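Local coordinates for tyrocidine synthetase 3 (Brevibacillus brevis, PDB 2JGP), which probably acts in nonribosomal tyrocidine biosynthesis, where this bidomain pairs a peptidyl carrier domain with a condensation domain that forms peptide bonds, at residues Gln103-Tyr107 / Glu160-Asn164; Leu190-Leu196 / Phe217-Ser223; Ile251-Phe256 / Ile367-Phe371; Leu150-Phe154 / Leu196-Ile202; Asp226-Ile232 / Ile356-Ser360. All blocks are in the same frame, centred on the assembly; numbering follows the deposited sequence.

Contact 1: Gln103-Tyr107 / Glu160-Asn164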
# COMPACT_ATOMS: atom_id res chain seq x y z
N GLN A 103 -13.44 4.19 -2.59
CA GLN A 103 -14.51 3.92 -3.57
C GLN A 103 -15.29 5.18 -3.95
O GLN A 103 -15.67 5.35 -5.12
CB GLN A 103 -15.50 2.91 -3.00
CG GLN A 103 -15.04 1.47 -3.00
CD GLN A 103 -16.10 0.54 -2.45
OE1 GLN A 103 -16.77 0.86 -1.47
NE2 GLN A 103 -16.27 -0.61 -3.09
N LYS A 104 -15.55 6.04 -2.97
CA LYS A 104 -16.32 7.26 -3.23
C LYS A 104 -15.61 8.14 -4.26
O LYS A 104 -16.24 8.65 -5.19
CB LYS A 104 -16.57 8.04 -1.95
CG LYS A 104 -17.45 9.28 -2.14
CD LYS A 104 -17.86 9.87 -0.81
CE LYS A 104 -18.80 11.04 -0.99
NZ LYS A 104 -19.31 11.53 0.31
N ARG A 105 -14.31 8.31 -4.09
CA ARG A 105 -13.50 9.12 -5.01
C ARG A 105 -13.49 8.53 -6.42
O ARG A 105 -13.67 9.25 -7.40
CB ARG A 105 -12.07 9.27 -4.48
CG ARG A 105 -11.12 9.96 -5.46
CD ARG A 105 -9.95 10.62 -4.77
NE ARG A 105 -9.37 11.66 -5.63
CZ ARG A 105 -8.49 11.44 -6.60
NH1 ARG A 105 -8.04 10.21 -6.87
NH2 ARG A 105 -8.04 12.46 -7.33
N MET A 106 -13.28 7.22 -6.52
CA MET A 106 -13.28 6.53 -7.81
C MET A 106 -14.63 6.64 -8.50
O MET A 106 -14.69 6.91 -9.70
CB MET A 106 -12.90 5.06 -7.65
CG MET A 106 -11.45 4.83 -7.28
SD MET A 106 -11.10 3.07 -7.14
CE MET A 106 -9.41 3.11 -6.56
N TYR A 107 -15.71 6.46 -7.75
CA TYR A 107 -17.06 6.58 -8.32
C TYR A 107 -17.29 7.96 -8.92
O TYR A 107 -17.72 8.07 -10.08
CB TYR A 107 -18.14 6.30 -7.26
CG TYR A 107 -19.53 6.28 -7.87
CD1 TYR A 107 -20.05 5.11 -8.42
CD2 TYR A 107 -20.29 7.43 -7.93
CE1 TYR A 107 -21.31 5.09 -9.00
CE2 TYR A 107 -21.56 7.43 -8.50
CZ TYR A 107 -22.06 6.25 -9.04
OH TYR A 107 -23.32 6.26 -9.60
N GLU A 160 -25.41 9.85 -2.20
CA GLU A 160 -24.12 9.22 -1.98
C GLU A 160 -24.01 8.01 -2.88
O GLU A 160 -24.99 7.29 -3.06
CB GLU A 160 -24.00 8.75 -0.53
CG GLU A 160 -24.05 9.84 0.50
CD GLU A 160 -22.84 10.75 0.45
OE1 GLU A 160 -21.77 10.32 -0.01
OE2 GLU A 160 -22.98 11.91 0.89
N PRO A 161 -22.80 7.76 -3.42
CA PRO A 161 -22.56 6.45 -4.01
C PRO A 161 -22.70 5.40 -2.92
O PRO A 161 -22.27 5.64 -1.79
CB PRO A 161 -21.10 6.53 -4.48
CG PRO A 161 -20.74 7.98 -4.45
CD PRO A 161 -21.61 8.62 -3.45
N VAL A 162 -23.32 4.27 -3.24
CA VAL A 162 -23.45 3.17 -2.29
C VAL A 162 -23.17 1.84 -2.97
O VAL A 162 -23.33 1.71 -4.20
CB VAL A 162 -24.85 3.11 -1.63
CG1 VAL A 162 -25.08 4.33 -0.75
CG2 VAL A 162 -25.94 3.00 -2.71
N GLN A 163 -22.77 0.87 -2.16
CA GLN A 163 -22.53 -0.48 -2.64
C GLN A 163 -23.83 -1.27 -2.65
O GLN A 163 -24.56 -1.29 -1.66
CB GLN A 163 -21.54 -1.20 -1.74
CG GLN A 163 -20.21 -0.52 -1.62
CD GLN A 163 -19.21 -1.34 -0.85
OE1 GLN A 163 -18.65 -2.30 -1.39
NE2 GLN A 163 -19.01 -1.00 0.42
N ASN A 164 -24.11 -1.89 -3.79
CA ASN A 164 -25.27 -2.75 -3.97
C ASN A 164 -24.74 -4.17 -4.15
O ASN A 164 -24.13 -4.48 -5.17
CB ASN A 164 -26.08 -2.27 -5.17
CG ASN A 164 -27.43 -2.95 -5.29
OD1 ASN A 164 -27.76 -3.86 -4.54
ND2 ASN A 164 -28.23 -2.50 -6.26
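Strand 160-165 of a small antiparallel sheet lies against helix 101-113 of the condensation domain, the axes of the two short segments approaching to 8.9 Å at 113°. At the start of the strand, Glu160 curls its side chain back so that OE1 meets Lys104 NZ at 2.8 Å, a salt bridge at the partly exposed margin reached by a fully extended lysine. Pro161 follows and is the most covered residue: its CB sits over the face of the Tyr107 ring, 4.0 Å from the centroid in a CH-pi contact, while its CG comes to 3.6 Å from Tyr107 CD2. Val162 turns away, and Gln163 brings its amide back beside that of Gln103, where Gln103 NE2 gives Gln163 OE1 a weak hydrogen bond of 3.4 Å. The charge pair thus lies at the partly exposed edge, while the buried amides keep their main hydrogen bonds elsewhere, Gln163 NE2 to Pro98 O and Gln103 OE1 from Ser100 N, so the Gln103-Gln163 bond adds only a weak link.

Contact 2: Leu190-Leu196 / Phe217-Ser223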
# COMPACT_ATOMS: atom_id res chain seq x y z
N LEU A 190 -9.21 -4.92 -25.70
CA LEU A 190 -10.15 -5.53 -24.75
C LEU A 190 -10.26 -4.76 -23.43
O LEU A 190 -11.17 -5.00 -22.65
CB LEU A 190 -9.78 -7.00 -24.47
CG LEU A 190 -9.94 -7.96 -25.65
CD1 LEU A 190 -9.63 -9.39 -25.23
CD2 LEU A 190 -11.34 -7.88 -26.28
N VAL A 191 -9.33 -3.84 -23.17
CA VAL A 191 -9.41 -2.97 -22.01
C VAL A 191 -10.43 -1.86 -22.28
O VAL A 191 -10.18 -0.95 -23.08
CB VAL A 191 -8.04 -2.38 -21.62
CG1 VAL A 191 -8.14 -1.58 -20.33
CG2 VAL A 191 -7.01 -3.50 -21.45
N GLN A 192 -11.57 -1.96 -21.62
CA GLN A 192 -12.73 -1.12 -21.90
C GLN A 192 -13.38 -0.72 -20.59
O GLN A 192 -13.21 -1.41 -19.58
CB GLN A 192 -13.74 -1.90 -22.75
CG GLN A 192 -13.30 -2.18 -24.18
CD GLN A 192 -13.32 -0.94 -25.05
OE1 GLN A 192 -14.19 -0.07 -24.92
NE2 GLN A 192 -12.36 -0.87 -25.98
N PRO A 193 -14.13 0.39 -20.61
CA PRO A 193 -14.77 0.86 -19.39
C PRO A 193 -15.83 -0.10 -18.85
O PRO A 193 -16.36 -0.95 -19.58
CB PRO A 193 -15.39 2.21 -19.80
CG PRO A 193 -15.42 2.22 -21.26
CD PRO A 193 -14.40 1.27 -21.76
N PHE A 194 -16.11 0.04 -17.56
CA PHE A 194 -17.12 -0.75 -16.89
C PHE A 194 -18.30 0.16 -16.57
O PHE A 194 -18.11 1.31 -16.17
CB PHE A 194 -16.57 -1.30 -15.57
CG PHE A 194 -15.60 -2.43 -15.74
CD1 PHE A 194 -14.25 -2.18 -15.89
CD2 PHE A 194 -16.05 -3.74 -15.77
CE1 PHE A 194 -13.36 -3.23 -16.05
CE2 PHE A 194 -15.16 -4.79 -15.92
CZ PHE A 194 -13.82 -4.53 -16.06
N ASP A 195 -19.50 -0.37 -16.75
CA ASP A 195 -20.70 0.25 -16.21
C ASP A 195 -20.77 -0.11 -14.74
O ASP A 195 -20.95 -1.28 -14.38
CB ASP A 195 -21.95 -0.26 -16.94
CG ASP A 195 -23.22 0.44 -16.49
OD1 ASP A 195 -23.25 1.00 -15.37
OD2 ASP A 195 -24.19 0.43 -17.25
N LEU A 196 -20.61 0.89 -13.88
CA LEU A 196 -20.53 0.66 -12.44
C LEU A 196 -21.85 0.18 -11.81
O LEU A 196 -21.85 -0.28 -10.66
CB LEU A 196 -20.03 1.93 -11.73
CG LEU A 196 -18.55 2.00 -11.32
CD1 LEU A 196 -17.60 1.10 -12.12
CD2 LEU A 196 -18.06 3.46 -11.29
N PHE A 217 -6.92 -13.25 -20.56
CA PHE A 217 -7.07 -11.82 -20.31
C PHE A 217 -8.11 -11.61 -19.22
O PHE A 217 -9.24 -12.09 -19.34
CB PHE A 217 -7.49 -11.09 -21.59
CG PHE A 217 -7.89 -9.67 -21.35
CD1 PHE A 217 -6.95 -8.65 -21.35
CD2 PHE A 217 -9.23 -9.34 -21.11
CE1 PHE A 217 -7.33 -7.33 -21.11
CE2 PHE A 217 -9.61 -8.02 -20.88
CZ PHE A 217 -8.66 -7.02 -20.88
N THR A 218 -7.74 -10.88 -18.18
CA THR A 218 -8.65 -10.57 -17.08
C THR A 218 -8.62 -9.06 -16.82
O THR A 218 -7.56 -8.44 -16.88
CB THR A 218 -8.27 -11.33 -15.80
OG1 THR A 218 -8.25 -12.74 -16.06
CG2 THR A 218 -9.26 -11.04 -14.67
N ASP A 219 -9.79 -8.48 -16.57
CA ASP A 219 -9.87 -7.06 -16.24
C ASP A 219 -10.94 -6.87 -15.17
O ASP A 219 -11.91 -7.63 -15.12
CB ASP A 219 -10.19 -6.23 -17.48
CG ASP A 219 -9.88 -4.74 -17.30
OD1 ASP A 219 -9.48 -4.31 -16.20
OD2 ASP A 219 -10.03 -4.00 -18.30
N MET A 220 -10.73 -5.88 -14.32
CA MET A 220 -11.70 -5.57 -13.27
C MET A 220 -11.54 -4.12 -12.91
O MET A 220 -10.52 -3.50 -13.25
CB MET A 220 -11.50 -6.48 -12.05
CG MET A 220 -10.20 -6.28 -11.27
SD MET A 220 -9.82 -7.64 -10.13
CE MET A 220 -9.06 -8.82 -11.26
N HIS A 221 -12.55 -3.57 -12.25
CA HIS A 221 -12.55 -2.17 -11.92
C HIS A 221 -11.91 -1.94 -10.56
O HIS A 221 -12.14 -2.70 -9.62
CB HIS A 221 -13.97 -1.61 -11.94
CG HIS A 221 -14.02 -0.12 -11.96
ND1 HIS A 221 -14.01 0.64 -10.82
CD2 HIS A 221 -14.04 0.75 -13.00
CE1 HIS A 221 -14.04 1.92 -11.14
NE2 HIS A 221 -14.06 2.02 -12.45
N HIS A 222 -11.09 -0.89 -10.45
CA HIS A 222 -10.29 -0.66 -9.24
C HIS A 222 -11.13 -0.35 -8.00
O HIS A 222 -10.62 -0.40 -6.88
CB HIS A 222 -9.26 0.46 -9.47
CG HIS A 222 -7.98 0.25 -8.72
ND1 HIS A 222 -7.94 -0.15 -7.40
CD2 HIS A 222 -6.69 0.36 -9.12
CE1 HIS A 222 -6.68 -0.25 -7.01
NE2 HIS A 222 -5.90 0.04 -8.04
N SER A 223 -12.41 -0.03 -8.18
CA SER A 223 -13.34 0.22 -7.06
C SER A 223 -13.64 -1.02 -6.23
O SER A 223 -14.12 -0.91 -5.09
CB SER A 223 -14.65 0.82 -7.57
OG SER A 223 -15.31 -0.08 -8.45
O HOH W 1 -11.78 -4.44 -20.04
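Segment 217-223 carries the first residues of the HHxxxDG signature of condensation domains, His221, His222 and Ser223, just after strand 213-220, and the irregular segment 190-196 runs alongside at 22°. Phe194 loses the most surface. One face of its ring lies over His221 N, 3.9 Å from CE1, and its edge points at Asp219 O, with CZ 3.8 Å away; Arg203 adds a cation-pi contact. Phe217 packs against Leu190, whose CB stands over the ring 3.9 Å from its centroid, and Val191 CG2 meets the ring edge at CE1, 3.9 Å off. No direct hydrogen bond joins the segments; instead a water accepts from Gln192 N (2.9 Å) and lies close to Asp219 OD2 (2.5 Å), whose partners include Asn120. His221 is held by its surroundings: NE2 bonds Asp110, and ND1 accepts from Ser223 N at 3.2 Å and lies 2.8 Å from Ser223 OG. Its ring is covered by Leu196, whose CD1 sits 3.6 Å from the centroid, just 5° off the ring normal.

Contact 3: Ile251-Phe256 / Ile367-Phe371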
# COMPACT_ATOMS: atom_id res chain seq x y z
N ILE A 251 -14.77 -11.83 7.40
CA ILE A 251 -15.10 -10.43 7.23
C ILE A 251 -15.11 -10.10 5.74
O ILE A 251 -14.28 -10.60 4.97
CB ILE A 251 -14.06 -9.55 7.98
CG1 ILE A 251 -14.05 -9.87 9.48
CG2 ILE A 251 -14.34 -8.08 7.78
CD1 ILE A 251 -15.36 -9.56 10.20
N GLN A 252 -16.06 -9.25 5.34
CA GLN A 252 -16.16 -8.83 3.93
C GLN A 252 -15.94 -7.34 3.78
O GLN A 252 -15.88 -6.60 4.75
CB GLN A 252 -17.50 -9.27 3.33
CG GLN A 252 -17.43 -10.62 2.61
CD GLN A 252 -16.73 -10.54 1.26
OE1 GLN A 252 -16.30 -9.46 0.82
NE2 GLN A 252 -16.62 -11.69 0.58
N TYR A 253 -15.78 -6.89 2.53
CA TYR A 253 -15.48 -5.48 2.29
C TYR A 253 -16.54 -4.55 2.87
O TYR A 253 -16.21 -3.52 3.45
CB TYR A 253 -15.28 -5.17 0.79
CG TYR A 253 -14.62 -3.83 0.57
CD1 TYR A 253 -13.24 -3.70 0.67
CD2 TYR A 253 -15.37 -2.69 0.30
CE1 TYR A 253 -12.62 -2.48 0.49
CE2 TYR A 253 -14.75 -1.46 0.12
CZ TYR A 253 -13.37 -1.37 0.21
OH TYR A 253 -12.75 -0.16 0.02
N LYS A 254 -17.81 -4.91 2.74
CA LYS A 254 -18.89 -4.05 3.25
C LYS A 254 -18.80 -3.85 4.77
O LYS A 254 -19.19 -2.80 5.28
CB LYS A 254 -20.27 -4.57 2.85
CG LYS A 254 -20.71 -5.87 3.50
CD LYS A 254 -22.03 -6.31 2.88
CE LYS A 254 -22.69 -7.44 3.66
NZ LYS A 254 -21.90 -8.69 3.60
N ASP A 255 -18.26 -4.85 5.47
CA ASP A 255 -18.03 -4.75 6.91
C ASP A 255 -16.99 -3.66 7.20
O ASP A 255 -17.17 -2.84 8.11
CB ASP A 255 -17.54 -6.09 7.49
CG ASP A 255 -18.53 -7.22 7.29
OD1 ASP A 255 -19.76 -6.99 7.40
OD2 ASP A 255 -18.08 -8.37 7.07
N PHE A 256 -15.91 -3.66 6.42
CA PHE A 256 -14.89 -2.62 6.51
C PHE A 256 -15.48 -1.25 6.18
O PHE A 256 -15.23 -0.29 6.90
CB PHE A 256 -13.70 -2.93 5.57
CG PHE A 256 -12.82 -1.74 5.29
CD1 PHE A 256 -11.94 -1.27 6.26
CD2 PHE A 256 -12.86 -1.10 4.07
CE1 PHE A 256 -11.13 -0.18 6.01
CE2 PHE A 256 -12.06 -0.01 3.81
CZ PHE A 256 -11.19 0.45 4.78
N ILE A 367 -9.25 -10.37 2.01
CA ILE A 367 -10.42 -9.79 1.36
C ILE A 367 -10.08 -9.21 -0.01
O ILE A 367 -9.08 -8.52 -0.17
CB ILE A 367 -11.05 -8.68 2.24
CG1 ILE A 367 -11.45 -9.24 3.61
CG2 ILE A 367 -12.27 -8.06 1.54
CD1 ILE A 367 -12.14 -8.22 4.50
N VAL A 368 -10.93 -9.48 -0.99
CA VAL A 368 -10.85 -8.82 -2.29
C VAL A 368 -11.58 -7.46 -2.22
O VAL A 368 -12.78 -7.40 -1.96
CB VAL A 368 -11.43 -9.73 -3.39
CG1 VAL A 368 -11.49 -9.01 -4.73
CG2 VAL A 368 -10.60 -11.02 -3.48
N GLY A 369 -10.85 -6.38 -2.45
CA GLY A 369 -11.41 -5.04 -2.32
C GLY A 369 -10.33 -3.98 -2.41
O GLY A 369 -9.14 -4.30 -2.55
N MET A 370 -10.75 -2.73 -2.31
CA MET A 370 -9.86 -1.59 -2.44
C MET A 370 -9.38 -1.14 -1.06
O MET A 370 -10.10 -0.43 -0.34
CB MET A 370 -10.59 -0.45 -3.16
CG MET A 370 -9.82 0.85 -3.23
SD MET A 370 -8.18 0.63 -3.92
CE MET A 370 -7.49 2.25 -3.60
N PHE A 371 -8.17 -1.55 -0.68
CA PHE A 371 -7.59 -1.20 0.63
C PHE A 371 -6.38 -0.28 0.56
O PHE A 371 -6.12 0.49 1.50
CB PHE A 371 -7.21 -2.47 1.39
CG PHE A 371 -8.38 -3.28 1.86
CD1 PHE A 371 -8.79 -4.42 1.17
CD2 PHE A 371 -9.09 -2.91 2.99
CE1 PHE A 371 -9.88 -5.17 1.60
CE2 PHE A 371 -10.18 -3.65 3.42
CZ PHE A 371 -10.57 -4.79 2.72
O HOH W 2 -14.70 -9.27 -1.72
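A buried, mainly aromatic contact packs the start of helix 253-263 against the loop 367-371, which leads into strand 373-379. Tyr253, Phe256 and Phe371 form an aromatic cluster of two T-shaped pairs: the edge of Tyr253 points at the face of Phe371 (centroids 5.1 Å apart, planes at 67°), and the edge of Phe371 in turn points at the face of Phe256 (5.0 Å, 55°). Beyond the rings, Tyr253 OH donates a 2.7 Å hydrogen bond to Met370 O. Gly369 comes close to the tyrosine, its CA 3.8 Å from Tyr253 CD1; a CB here would clash with that atom. Within the condensation fold this loop also faces the HHxxxDG region, for Phe371 N bonds Asp226 and Met370 touches His222. Gln252 occupies the N-cap position of the helix, and Tyr253 N donates to its OE1 at 3.1 Å. A water donates to Gln252 OE1 (3.0 Å) and to Val368 O (2.7 Å). Ile367 closes the other end, its CD1 lying 3.2 Å from Ile251 O and 4.0 Å from Ile251 CG2.

Contact 4: Leu150-Phe154 / Leu196-Ile202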
# COMPACT_ATOMS: atom_id res chain seq x y z
N LEU A 150 -16.86 -8.94 -6.07
CA LEU A 150 -17.14 -9.34 -7.46
C LEU A 150 -18.65 -9.45 -7.76
O LEU A 150 -19.03 -9.77 -8.89
CB LEU A 150 -16.44 -10.66 -7.79
CG LEU A 150 -14.91 -10.65 -7.68
CD1 LEU A 150 -14.34 -11.98 -8.14
CD2 LEU A 150 -14.31 -9.48 -8.48
N ARG A 151 -19.48 -9.22 -6.75
CA ARG A 151 -20.93 -9.17 -6.93
C ARG A 151 -21.49 -7.80 -6.51
O ARG A 151 -22.68 -7.66 -6.23
CB ARG A 151 -21.60 -10.30 -6.15
CG ARG A 151 -21.27 -11.67 -6.72
CD ARG A 151 -21.84 -12.82 -5.90
NE ARG A 151 -21.10 -13.07 -4.65
CZ ARG A 151 -21.54 -12.82 -3.42
NH1 ARG A 151 -22.73 -12.26 -3.21
NH2 ARG A 151 -20.77 -13.11 -2.38
N THR A 152 -20.61 -6.80 -6.47
CA THR A 152 -20.98 -5.46 -6.03
C THR A 152 -21.15 -4.53 -7.22
O THR A 152 -20.30 -4.48 -8.10
CB THR A 152 -19.90 -4.87 -5.12
OG1 THR A 152 -19.76 -5.68 -3.95
CG2 THR A 152 -20.26 -3.44 -4.71
N SER A 153 -22.27 -3.81 -7.24
CA SER A 153 -22.49 -2.72 -8.18
C SER A 153 -22.65 -1.46 -7.36
O SER A 153 -22.75 -1.52 -6.13
CB SER A 153 -23.73 -2.97 -9.03
OG SER A 153 -24.92 -2.93 -8.25
N PHE A 154 -22.71 -0.31 -8.02
CA PHE A 154 -22.86 0.95 -7.31
C PHE A 154 -24.10 1.68 -7.80
O PHE A 154 -24.46 1.59 -8.97
CB PHE A 154 -21.64 1.84 -7.50
CG PHE A 154 -20.36 1.23 -6.99
CD1 PHE A 154 -19.90 1.52 -5.72
CD2 PHE A 154 -19.63 0.36 -7.79
CE1 PHE A 154 -18.72 0.95 -5.25
CE2 PHE A 154 -18.45 -0.20 -7.33
CZ PHE A 154 -18.00 0.09 -6.06
N LEU A 196 -20.61 0.89 -13.88
CA LEU A 196 -20.53 0.66 -12.44
C LEU A 196 -21.85 0.18 -11.81
O LEU A 196 -21.85 -0.28 -10.66
CB LEU A 196 -20.03 1.93 -11.73
CG LEU A 196 -18.55 2.00 -11.32
CD1 LEU A 196 -17.60 1.10 -12.12
CD2 LEU A 196 -18.06 3.46 -11.29
N GLU A 197 -22.94 0.29 -12.56
CA GLU A 197 -24.27 -0.18 -12.13
C GLU A 197 -24.48 -1.67 -12.33
O GLU A 197 -25.53 -2.20 -11.94
CB GLU A 197 -25.37 0.56 -12.89
CG GLU A 197 -25.50 2.01 -12.56
CD GLU A 197 -26.80 2.59 -13.07
OE1 GLU A 197 -27.47 3.29 -12.29
OE2 GLU A 197 -27.17 2.31 -14.24
N VAL A 198 -23.52 -2.35 -12.95
CA VAL A 198 -23.70 -3.74 -13.36
C VAL A 198 -22.59 -4.63 -12.82
O VAL A 198 -21.43 -4.52 -13.24
CB VAL A 198 -23.76 -3.86 -14.90
CG1 VAL A 198 -23.84 -5.33 -15.33
CG2 VAL A 198 -24.94 -3.07 -15.44
N ALA A 199 -22.94 -5.50 -11.88
CA ALA A 199 -22.04 -6.53 -11.40
C ALA A 199 -22.18 -7.75 -12.31
O ALA A 199 -23.24 -7.98 -12.90
CB ALA A 199 -22.38 -6.90 -9.95
N PRO A 200 -21.10 -8.53 -12.47
CA PRO A 200 -19.78 -8.40 -11.86
C PRO A 200 -18.88 -7.40 -12.58
O PRO A 200 -18.89 -7.32 -13.82
CB PRO A 200 -19.22 -9.81 -11.99
CG PRO A 200 -19.78 -10.30 -13.27
CD PRO A 200 -21.15 -9.69 -13.39
N LEU A 201 -18.09 -6.66 -11.82
CA LEU A 201 -17.11 -5.74 -12.39
C LEU A 201 -15.78 -6.46 -12.67
O LEU A 201 -14.70 -5.97 -12.35
CB LEU A 201 -16.90 -4.53 -11.48
CG LEU A 201 -18.18 -3.70 -11.34
CD1 LEU A 201 -18.09 -2.76 -10.15
CD2 LEU A 201 -18.47 -2.94 -12.64
N ILE A 202 -15.89 -7.64 -13.27
CA ILE A 202 -14.74 -8.40 -13.72
C ILE A 202 -15.14 -9.05 -15.03
O ILE A 202 -16.28 -9.48 -15.19
CB ILE A 202 -14.28 -9.46 -12.68
CG1 ILE A 202 -13.03 -10.21 -13.18
CG2 ILE A 202 -15.40 -10.44 -12.36
CD1 ILE A 202 -12.29 -10.99 -12.09
O HOH W 3 -18.44 -6.33 -8.98
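One direct hydrogen bond spans this contact: Phe154 N to Leu196 O, 2.8 Å, backbone to backbone. A water adds an indirect link, donating to Thr152 O (2.8 Å) and accepting from Leu201 N (2.9 Å). Close backbone packing surrounds these bonds. The segment 196-202 is not a regular strand: the Ala199-Pro200 peptide is cis and Leu201 centres an inverse gamma turn, closed by a weak Ile202 N to Pro200 O bond of 3.1 Å. In this conformation Pro200 CB lies 3.1 Å from Leu150 O, and Ala199 CB lies 3.7 Å from both Arg151 C and Thr152 O. Apolar side chains supply the rest. Phe154 takes Leu201 CD1 at 3.8 Å from CE2, near the plane of its ring, and Leu196 CG at 4.0 Å from CD2, while Leu150 CD2 meets Ile202 CG2 at 4.1 Å. The loop thereby joins strand 152-157 to the next sheet of the condensation domain, where strand 202-210 begins beside strand 213-220; helix 101-113 covers Phe154 and Leu196 through Tyr107.

Contact 5: Asp226-Ile232 / Ile356-Ser360. With SO4 (sulfate ion), chain B.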
# COMPACT_ATOMS: atom_id res chain seq x y z
N ASP A 226 -7.65 -4.34 -5.69
CA ASP A 226 -6.35 -3.66 -5.66
C ASP A 226 -5.24 -4.68 -5.93
O ASP A 226 -5.52 -5.87 -6.19
CB ASP A 226 -6.13 -2.85 -4.36
CG ASP A 226 -6.09 -3.70 -3.11
OD1 ASP A 226 -6.01 -4.95 -3.21
OD2 ASP A 226 -6.11 -3.11 -2.00
N GLY A 227 -3.99 -4.23 -5.89
CA GLY A 227 -2.84 -5.06 -6.21
C GLY A 227 -2.83 -6.35 -5.42
O GLY A 227 -2.69 -7.44 -5.99
N VAL A 228 -2.98 -6.24 -4.11
CA VAL A 228 -3.05 -7.41 -3.25
C VAL A 228 -4.24 -8.31 -3.62
O VAL A 228 -4.10 -9.53 -3.65
CB VAL A 228 -3.11 -7.02 -1.75
CG1 VAL A 228 -3.54 -8.20 -0.89
CG2 VAL A 228 -1.76 -6.49 -1.29
N SER A 229 -5.40 -7.71 -3.91
CA SER A 229 -6.59 -8.51 -4.26
C SER A 229 -6.37 -9.32 -5.54
O SER A 229 -6.78 -10.48 -5.62
CB SER A 229 -7.84 -7.65 -4.41
OG SER A 229 -8.08 -6.85 -3.26
N SER A 230 -5.71 -8.72 -6.53
CA SER A 230 -5.38 -9.43 -7.77
C SER A 230 -4.49 -10.64 -7.52
O SER A 230 -4.66 -11.68 -8.17
CB SER A 230 -4.70 -8.49 -8.78
OG SER A 230 -5.54 -7.39 -9.06
N GLY A 231 -3.56 -10.52 -6.57
CA GLY A 231 -2.73 -11.65 -6.17
C GLY A 231 -3.56 -12.77 -5.56
O GLY A 231 -3.37 -13.94 -5.90
N ILE A 232 -4.48 -12.39 -4.68
CA ILE A 232 -5.42 -13.32 -4.05
C ILE A 232 -6.26 -14.02 -5.12
O ILE A 232 -6.35 -15.25 -5.14
CB ILE A 232 -6.33 -12.59 -3.02
CG1 ILE A 232 -5.51 -12.07 -1.84
CG2 ILE A 232 -7.42 -13.51 -2.48
CD1 ILE A 232 -6.30 -11.18 -0.91
N ILE A 356 0.72 1.88 1.32
CA ILE A 356 0.62 0.79 2.29
C ILE A 356 -0.55 -0.07 1.86
O ILE A 356 -1.41 0.38 1.09
CB ILE A 356 0.38 1.31 3.72
CG1 ILE A 356 -0.86 2.20 3.80
CG2 ILE A 356 1.61 2.06 4.22
CD1 ILE A 356 -1.22 2.64 5.22
N THR A 357 -0.60 -1.31 2.34
CA THR A 357 -1.64 -2.25 1.90
C THR A 357 -3.02 -1.83 2.40
O THR A 357 -4.03 -2.11 1.75
CB THR A 357 -1.37 -3.69 2.39
OG1 THR A 357 -1.51 -3.75 3.81
CG2 THR A 357 0.04 -4.15 1.99
N GLY A 358 -3.06 -1.16 3.55
CA GLY A 358 -4.32 -0.79 4.19
C GLY A 358 -4.97 -1.94 4.93
O GLY A 358 -6.10 -1.81 5.43
N ARG A 359 -4.27 -3.07 5.01
CA ARG A 359 -4.78 -4.30 5.59
C ARG A 359 -4.12 -4.52 6.95
O ARG A 359 -3.33 -5.45 7.14
CB ARG A 359 -4.50 -5.48 4.65
CG ARG A 359 -5.22 -5.37 3.32
CD ARG A 359 -4.54 -6.18 2.24
NE ARG A 359 -5.18 -5.98 0.94
CZ ARG A 359 -6.25 -6.65 0.52
NH1 ARG A 359 -6.81 -7.59 1.28
NH2 ARG A 359 -6.75 -6.41 -0.68
N SER A 360 -4.46 -3.65 7.90
CA SER A 360 -3.74 -3.55 9.16
C SER A 360 -4.27 -4.51 10.23
O SER A 360 -3.81 -4.49 11.37
CB SER A 360 -3.79 -2.12 9.67
OG SER A 360 -5.11 -1.63 9.70
S SO4 B . -2.60 -1.14 -6.54
O1 SO4 B . -3.99 -1.36 -6.20
O2 SO4 B . -2.29 0.29 -6.51
O3 SO4 B . -1.76 -1.83 -5.57
O4 SO4 B . -2.35 -1.66 -7.88
O HOH W 4 -4.16 -3.70 -0.40
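Arg359 NH2 donates to Asp226 OD1 at 3.0 Å in a salt bridge, while Arg359 NH1 turns to Ile367 O as its main partner. Asp226 is the aspartate of the HHxxxDG motif and the N-cap of helix 227-241: its OD1 also caps the helix by accepting from Ser229 N at 2.9 Å. A water is shared by three groups, donating to Asp226 OD2 (2.6 Å) and Thr357 O (2.7 Å) and accepting from Arg359 NE (2.8 Å). Thr357 OG1 accepts from Arg359 N at 3.1 Å, an ST turn that shapes the loop leading into the arginine. Gly227 N gives a 2.9 Å hydrogen bond to O1 of a sulfate, probably from the crystallisation liquor, at the helix start. Packing is modest: Val228 CG1 lies over the guanidinium face, 3.3 Å from Arg359 NE, and Val228 CG2 is 4.4 Å from Thr357 CG2. The bridge thus ties helix 227-241, which follows strand 213-220, to the loop between strands 350-356 and 373-379; Asp226 OD2 also accepts from Phe371 N in that loop.

Overall arrangement
From the N terminus, past the carrier domain, contact 1 closes first, bringing strand 160-165 back to helix 101-113. Contact 4 opens within that span, so the two cross, and the neighbouring strands 152-157 and 160-165 put both on one sheet. Contact 2 crosses contact 4 in turn; they share Leu196, and a probable hydrogen bond of 3.2 Å from His221 N to Leu201 O joins the loop to the residues just after strand 213-220. The longer loops then follow: contacts 5 and 3 open from helices 227-241 and 253-263 and cross, both ending in the segment between strands 350-356 and 373-379. Gln103 touches Ser223 of contact 2 and Tyr253 of contact 3, so contact 1 meets both.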